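Cj0977 (Campylobacter jejuni, PDB 3BNV) is a sigma28-regulated, nonflagellar virulence protein with a hot-dog fold, whose biochemical function is still unknown. Local coordinates at residues V77-I82 against R121-V125; S92-A98 against K133-I139. All coordinates share one frame. Numbering follows the deposited sequence.

Interaction 1: residues V77-I82 against R121-V125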
loop_
_atom_site.group_PDB
_atom_site.type_symbol
_atom_site.label_atom_id
_atom_site.label_comp_id
_atom_site.label_asym_id
_atom_site.label_seq_id
_atom_site.Cartn_x
_atom_site.Cartn_y
_atom_site.Cartn_z
ATOM N N VAL A 77 -7.906 2.752 -6.960
ATOM C CA VAL A 77 -9.057 3.575 -7.326
ATOM C C VAL A 77 -8.674 5.058 -7.619
ATOM O O VAL A 77 -9.287 5.709 -8.460
ATOM C CB VAL A 77 -10.222 3.458 -6.322
ATOM C CG1 VAL A 77 -9.982 4.301 -5.101
ATOM C CG2 VAL A 77 -11.476 3.902 -6.947
ATOM N N ALA A 78 -7.656 5.594 -6.959
ATOM C CA ALA A 78 -7.159 6.923 -7.347
ATOM C C ALA A 78 -6.726 6.943 -8.803
ATOM O O ALA A 78 -7.095 7.834 -9.567
ATOM C CB ALA A 78 -5.986 7.352 -6.489
ATOM N N GLN A 79 -5.910 5.974 -9.198
ATOM C CA GLN A 79 -5.487 5.940 -10.580
ATOM C C GLN A 79 -6.655 5.696 -11.505
ATOM O O GLN A 79 -6.701 6.257 -12.579
ATOM C CB GLN A 79 -4.402 4.904 -10.814
ATOM C CG GLN A 79 -3.108 5.192 -10.074
ATOM C CD GLN A 79 -1.952 4.464 -10.692
ATOM O OE1 GLN A 79 -1.541 4.789 -11.797
ATOM N NE2 GLN A 79 -1.433 3.460 -10.010
ATOM N N ALA A 80 -7.634 4.896 -11.093
ATOM C CA ALA A 80 -8.776 4.669 -11.967
ATOM C C ALA A 80 -9.590 5.942 -12.202
ATOM O O ALA A 80 -10.230 6.084 -13.236
ATOM C CB ALA A 80 -9.631 3.599 -11.434
ATOM N N SER A 81 -9.554 6.867 -11.252
ATOM C CA SER A 81 -10.303 8.114 -11.366
ATOM C C SER A 81 -9.744 9.023 -12.448
ATOM O O SER A 81 -10.435 9.896 -12.928
ATOM C CB SER A 81 -10.295 8.871 -10.042
ATOM O OG SER A 81 -9.014 9.416 -9.793
ATOM N N ILE A 82 -8.475 8.837 -12.795
ATOM C CA ILE A 82 -7.833 9.591 -13.862
ATOM C C ILE A 82 -7.834 8.778 -15.148
ATOM O O ILE A 82 -7.996 9.312 -16.229
ATOM C CB ILE A 82 -6.367 9.858 -13.501
ATOM C CG1 ILE A 82 -6.317 10.662 -12.210
ATOM C CG2 ILE A 82 -5.635 10.571 -14.672
ATOM C CD1 ILE A 82 -7.378 11.742 -12.179
ATOM N N ARG A 121 -2.188 15.440 -10.869
ATOM C CA ARG A 121 -3.547 15.509 -10.340
ATOM C C ARG A 121 -3.610 15.083 -8.880
ATOM O O ARG A 121 -2.935 14.113 -8.473
ATOM C CB ARG A 121 -4.439 14.546 -11.113
ATOM C CG ARG A 121 -4.237 14.524 -12.591
ATOM C CD ARG A 121 -4.849 15.760 -13.242
ATOM N NE ARG A 121 -6.162 16.052 -12.693
ATOM C CZ ARG A 121 -7.309 15.677 -13.248
ATOM N NH1 ARG A 121 -7.323 14.996 -14.378
ATOM N NH2 ARG A 121 -8.454 15.998 -12.674
ATOM N N ASP A 122 -4.445 15.782 -8.105
ATOM C CA ASP A 122 -4.711 15.413 -6.696
ATOM C C ASP A 122 -6.034 14.654 -6.621
ATOM O O ASP A 122 -7.038 15.096 -7.151
ATOM C CB ASP A 122 -4.763 16.675 -5.804
ATOM C CG ASP A 122 -3.482 17.513 -5.891
ATOM O OD1 ASP A 122 -2.404 16.932 -6.152
ATOM O OD2 ASP A 122 -3.540 18.756 -5.703
ATOM N N VAL A 123 -6.034 13.518 -5.954
ATOM C CA VAL A 123 -7.226 12.689 -5.872
ATOM C C VAL A 123 -7.617 12.434 -4.424
ATOM O O VAL A 123 -6.797 12.020 -3.608
ATOM C CB VAL A 123 -6.984 11.351 -6.579
ATOM C CG1 VAL A 123 -8.221 10.434 -6.454
ATOM C CG2 VAL A 123 -6.609 11.590 -8.036
ATOM N N LYS A 124 -8.876 12.696 -4.107
ATOM C CA LYS A 124 -9.376 12.517 -2.750
ATOM C C LYS A 124 -10.014 11.120 -2.694
ATOM O O LYS A 124 -10.892 10.797 -3.502
ATOM C CB LYS A 124 -10.374 13.642 -2.448
ATOM C CG LYS A 124 -10.225 14.285 -1.100
ATOM C CD LYS A 124 -10.314 13.206 0.020
ATOM C CE LYS A 124 -10.245 13.805 1.455
ATOM N NZ LYS A 124 -8.839 13.893 1.988
ATOM N N VAL A 125 -9.525 10.268 -1.802
ATOM C CA VAL A 125 -10.066 8.920 -1.656
ATOM C C VAL A 125 -10.652 8.725 -0.252
ATOM O O VAL A 125 -10.091 9.204 0.739
ATOM C CB VAL A 125 -8.989 7.847 -1.853
ATOM C CG1 VAL A 125 -9.627 6.471 -1.994
ATOM C CG2 VAL A 125 -8.110 8.164 -3.069
#
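Ile82, Val123 and Arg121 carry most of this contact, in which residues 77-82 of helix 67-82 lie across strand 120-129. Val123, with its CA-CB bond toward the helix, is the middle of the patch: its CG1 sits 3.8 Å from Ala78 CB and 3.6 Å from Ser81 OG, while its CG2 lies 4.2 Å from Ile82 CD1. The small Ala78 lets the backbones come close here, the CA atoms of Ala78 and Val123 being 6.0 Å apart. Ile82 then reaches past Val123 to Arg121, its CD1 lying over one face of the guanidinium at 3.9 Å from Arg121 NH1; the polar end of that arginine is held through NH2 by Asn45 and the carbonyl of Leu113. At the other end Val77 CG1 meets Val125 CG1 at 3.8 Å. Alternation along the strand turns Arg121, Val123 and Val125 to the helix and Asp122 and Lys124 away. Ser81 OG donates a very short 2.5 Å hydrogen bond back to Ala78 O, which satisfies the hydroxyl where it packs on Val123. No hydrogen bond joins the segments, so the hot-dog helix meets its wrapping sheet here through apolar Val, Ala and Ile side chains, with the guanidinium face of Arg121 closing one end.

Interaction 2: residues S92-A98 against K133-I139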
loop_
_atom_site.group_PDB
_atom_site.type_symbol
_atom_site.label_atom_id
_atom_site.label_comp_id
_atom_site.label_asym_id
_atom_site.label_seq_id
_atom_site.Cartn_x
_atom_site.Cartn_y
_atom_site.Cartn_z
ATOM N N SER A 92 1.525 10.716 -1.300
ATOM C CA SER A 92 0.230 10.511 -0.628
ATOM C C SER A 92 0.205 11.003 0.808
ATOM O O SER A 92 1.247 11.100 1.481
ATOM C CB SER A 92 -0.218 9.042 -0.691
ATOM O OG SER A 92 0.856 8.199 -0.338
ATOM N N LYS A 93 -1.004 11.306 1.268
ATOM C CA LYS A 93 -1.234 11.727 2.640
ATOM C C LYS A 93 -2.497 11.009 3.114
ATOM O O LYS A 93 -3.597 11.376 2.711
ATOM C CB LYS A 93 -1.423 13.232 2.680
ATOM C CG LYS A 93 -1.783 13.783 4.038
ATOM C CD LYS A 93 -0.543 14.208 4.796
ATOM C CE LYS A 93 -0.783 14.286 6.303
ATOM N NZ LYS A 93 -1.493 15.539 6.685
ATOM N N CYS A 94 -2.335 9.975 3.939
ATOM C CA CYS A 94 -3.489 9.149 4.365
ATOM C C CYS A 94 -3.758 9.169 5.855
ATOM O O CYS A 94 -2.836 9.305 6.664
ATOM C CB CYS A 94 -3.323 7.686 3.982
ATOM S SG CYS A 94 -2.813 7.411 2.312
ATOM N N PHE A 95 -5.034 9.000 6.190
ATOM C CA PHE A 95 -5.487 8.702 7.552
ATOM C C PHE A 95 -6.161 7.327 7.557
ATOM O O PHE A 95 -7.025 7.041 6.733
ATOM C CB PHE A 95 -6.491 9.752 8.051
ATOM C CG PHE A 95 -5.931 11.142 8.095
ATOM C CD1 PHE A 95 -5.244 11.591 9.212
ATOM C CD2 PHE A 95 -6.060 12.003 6.988
ATOM C CE1 PHE A 95 -4.704 12.864 9.229
ATOM C CE2 PHE A 95 -5.519 13.276 7.007
ATOM C CZ PHE A 95 -4.844 13.703 8.126
ATOM N N PHE A 96 -5.758 6.495 8.503
ATOM C CA PHE A 96 -6.376 5.204 8.745
ATOM C C PHE A 96 -7.104 5.261 10.064
ATOM O O PHE A 96 -6.497 5.060 11.096
ATOM C CB PHE A 96 -5.294 4.151 8.886
ATOM C CG PHE A 96 -4.412 4.026 7.683
ATOM C CD1 PHE A 96 -3.260 4.782 7.567
ATOM C CD2 PHE A 96 -4.719 3.148 6.689
ATOM C CE1 PHE A 96 -2.450 4.642 6.471
ATOM C CE2 PHE A 96 -3.918 3.014 5.601
ATOM C CZ PHE A 96 -2.781 3.754 5.492
ATOM N N TYR A 97 -8.401 5.503 10.039
ATOM C CA TYR A 97 -9.154 5.738 11.283
ATOM C C TYR A 97 -9.357 4.482 12.112
ATOM O O TYR A 97 -9.474 4.537 13.316
ATOM C CB TYR A 97 -10.516 6.374 10.986
ATOM C CG TYR A 97 -10.433 7.665 10.218
ATOM C CD1 TYR A 97 -9.769 8.763 10.744
ATOM C CD2 TYR A 97 -11.022 7.793 8.974
ATOM C CE1 TYR A 97 -9.688 9.966 10.047
ATOM C CE2 TYR A 97 -10.951 8.993 8.262
ATOM C CZ TYR A 97 -10.283 10.079 8.809
ATOM O OH TYR A 97 -10.208 11.272 8.127
ATOM N N ALA A 98 -9.410 3.340 11.449
ATOM C CA ALA A 98 -9.620 2.077 12.134
ATOM C C ALA A 98 -9.147 0.977 11.213
ATOM O O ALA A 98 -9.289 1.076 9.994
ATOM C CB ALA A 98 -11.059 1.908 12.445
ATOM N N LYS A 133 -16.765 5.376 8.129
ATOM C CA LYS A 133 -15.608 5.848 7.388
ATOM C C LYS A 133 -14.327 5.359 8.076
ATOM O O LYS A 133 -14.067 5.671 9.222
ATOM C CB LYS A 133 -15.634 7.373 7.263
ATOM C CG LYS A 133 -14.465 7.933 6.475
ATOM C CD LYS A 133 -14.264 9.420 6.745
ATOM C CE LYS A 133 -15.189 10.268 5.879
ATOM N NZ LYS A 133 -14.713 11.679 5.587
HETATM N N MSE A 134 -13.541 4.571 7.363
HETATM C CA MSE A 134 -12.360 3.893 7.903
HETATM C C MSE A 134 -11.063 4.556 7.437
HETATM O O MSE A 134 -10.019 4.460 8.094
HETATM C CB MSE A 134 -12.270 2.465 7.336
HETATM C CG MSE A 134 -13.465 1.590 7.548
HETATM SE SE MSE A 134 -13.938 1.135 9.420
HETATM C CE MSE A 134 -12.616 -0.316 9.751
ATOM N N PHE A 135 -11.117 5.153 6.256
ATOM C CA PHE A 135 -9.925 5.626 5.622
ATOM C C PHE A 135 -10.210 6.883 4.805
ATOM O O PHE A 135 -11.270 7.022 4.169
ATOM C CB PHE A 135 -9.320 4.506 4.745
ATOM C CG PHE A 135 -8.241 4.966 3.820
ATOM C CD1 PHE A 135 -6.914 4.974 4.226
ATOM C CD2 PHE A 135 -8.540 5.384 2.544
ATOM C CE1 PHE A 135 -5.866 5.401 3.361
ATOM C CE2 PHE A 135 -7.502 5.815 1.664
ATOM C CZ PHE A 135 -6.160 5.824 2.086
ATOM N N GLU A 136 -9.247 7.789 4.823
ATOM C CA GLU A 136 -9.369 9.051 4.098
ATOM C C GLU A 136 -7.960 9.434 3.612
ATOM O O GLU A 136 -6.986 9.330 4.363
ATOM C CB GLU A 136 -9.976 10.104 5.033
ATOM C CG GLU A 136 -10.453 11.376 4.375
ATOM C CD GLU A 136 -11.664 12.015 5.075
ATOM O OE1 GLU A 136 -11.996 11.667 6.240
ATOM O OE2 GLU A 136 -12.294 12.883 4.440
ATOM N N GLY A 137 -7.841 9.835 2.356
ATOM C CA GLY A 137 -6.531 10.176 1.844
ATOM C C GLY A 137 -6.482 10.995 0.569
ATOM O O GLY A 137 -7.427 11.017 -0.220
ATOM N N THR A 138 -5.361 11.675 0.377
ATOM C CA THR A 138 -5.108 12.373 -0.866
ATOM C C THR A 138 -3.946 11.716 -1.575
ATOM O O THR A 138 -2.873 11.525 -0.987
ATOM C CB THR A 138 -4.698 13.818 -0.640
ATOM O OG1 THR A 138 -5.728 14.524 0.063
ATOM C CG2 THR A 138 -4.505 14.467 -1.973
ATOM N N ILE A 139 -4.131 11.421 -2.852
ATOM C CA ILE A 139 -3.083 10.770 -3.623
ATOM C C ILE A 139 -2.738 11.567 -4.870
ATOM O O ILE A 139 -3.615 11.985 -5.609
ATOM C CB ILE A 139 -3.521 9.356 -3.986
ATOM C CG1 ILE A 139 -3.611 8.522 -2.706
ATOM C CG2 ILE A 139 -2.564 8.736 -4.935
ATOM C CD1 ILE A 139 -3.904 7.091 -2.973
HETATM O O HOH W 1 -5.368 14.223 3.531
HETATM O O HOH W 2 -8.590 2.004 7.839
#
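A classic beta bulge interrupts strand 132-143 at Met134 and Phe135, both of which face Gly127 of the neighbouring strand, and the pairing with strand 87-96 ends beside it. Away from the bulge the two strands form a regular antiparallel ladder. Lys93 with Thr138 and Phe95 with Glu136 are hydrogen-bonded pairs, with Phe95 N 2.7 Å from Glu136 O and Glu136 N 3.0 Å from Phe95 O; Cys94-Gly137 and Phe96-Phe135 are non-hydrogen-bonded pairs between and beyond them. Past the strand end, Tyr97 N still donates to Met134 O at 2.7 Å, and a water joins that same carbonyl to Ala98 O. A CB on Gly137 would be crowded by Phe135 CZ and lie tight against Cys94 SG; in its absence the Phe135 ring packs beside Cys94, with Phe135 CE1 3.5 Å from Cys94 CB and Cys94 SG at the ring edge, 4.9 Å from its centroid. Phe96 meets the same ring obliquely, with centroids 5.3 Å apart. Near the bulge, Tyr97 OH donates to Glu136 OE1 at 2.6 Å, and Lys133 NZ forms a salt bridge with that oxygen at 2.8 Å, so the carboxylate ties the tyrosine to the lysine. Ser92, Cys94 and Phe135 turn to the helix side of the sheet, where Phe71, Ile70 and Ala74 of helix 67-82 cover them. On its other edge strand 87-96 pairs antiparallel with a strand of the second subunit, carrying the sheet across the dimer interface, while strand 120-129 flanks 132-143 within the chain.

The centres of interactions 1 and 2 are about 13 Å apart, and both contacts reach the same antiparallel sheet. Backbone contacts join them directly: Val125 N to Gly137 O at 2.7 Å and Val123 O to Ile139 N at 2.8 Å, both probable hydrogen bonds between strands 120-129 and 132-143. Along the chain their segments alternate, in the order 77-82, 92-98, 121-125, 133-139. Helix 67-82 leads into edge strand 87-96, and the consecutive strands 120-129 and 132-143 return to meet helix and edge strand respectively. Interaction 1 thus packs the helix of the hot-dog fold on an inner strand, whereas interaction 2 builds the edge that continues the sheet into the second subunit.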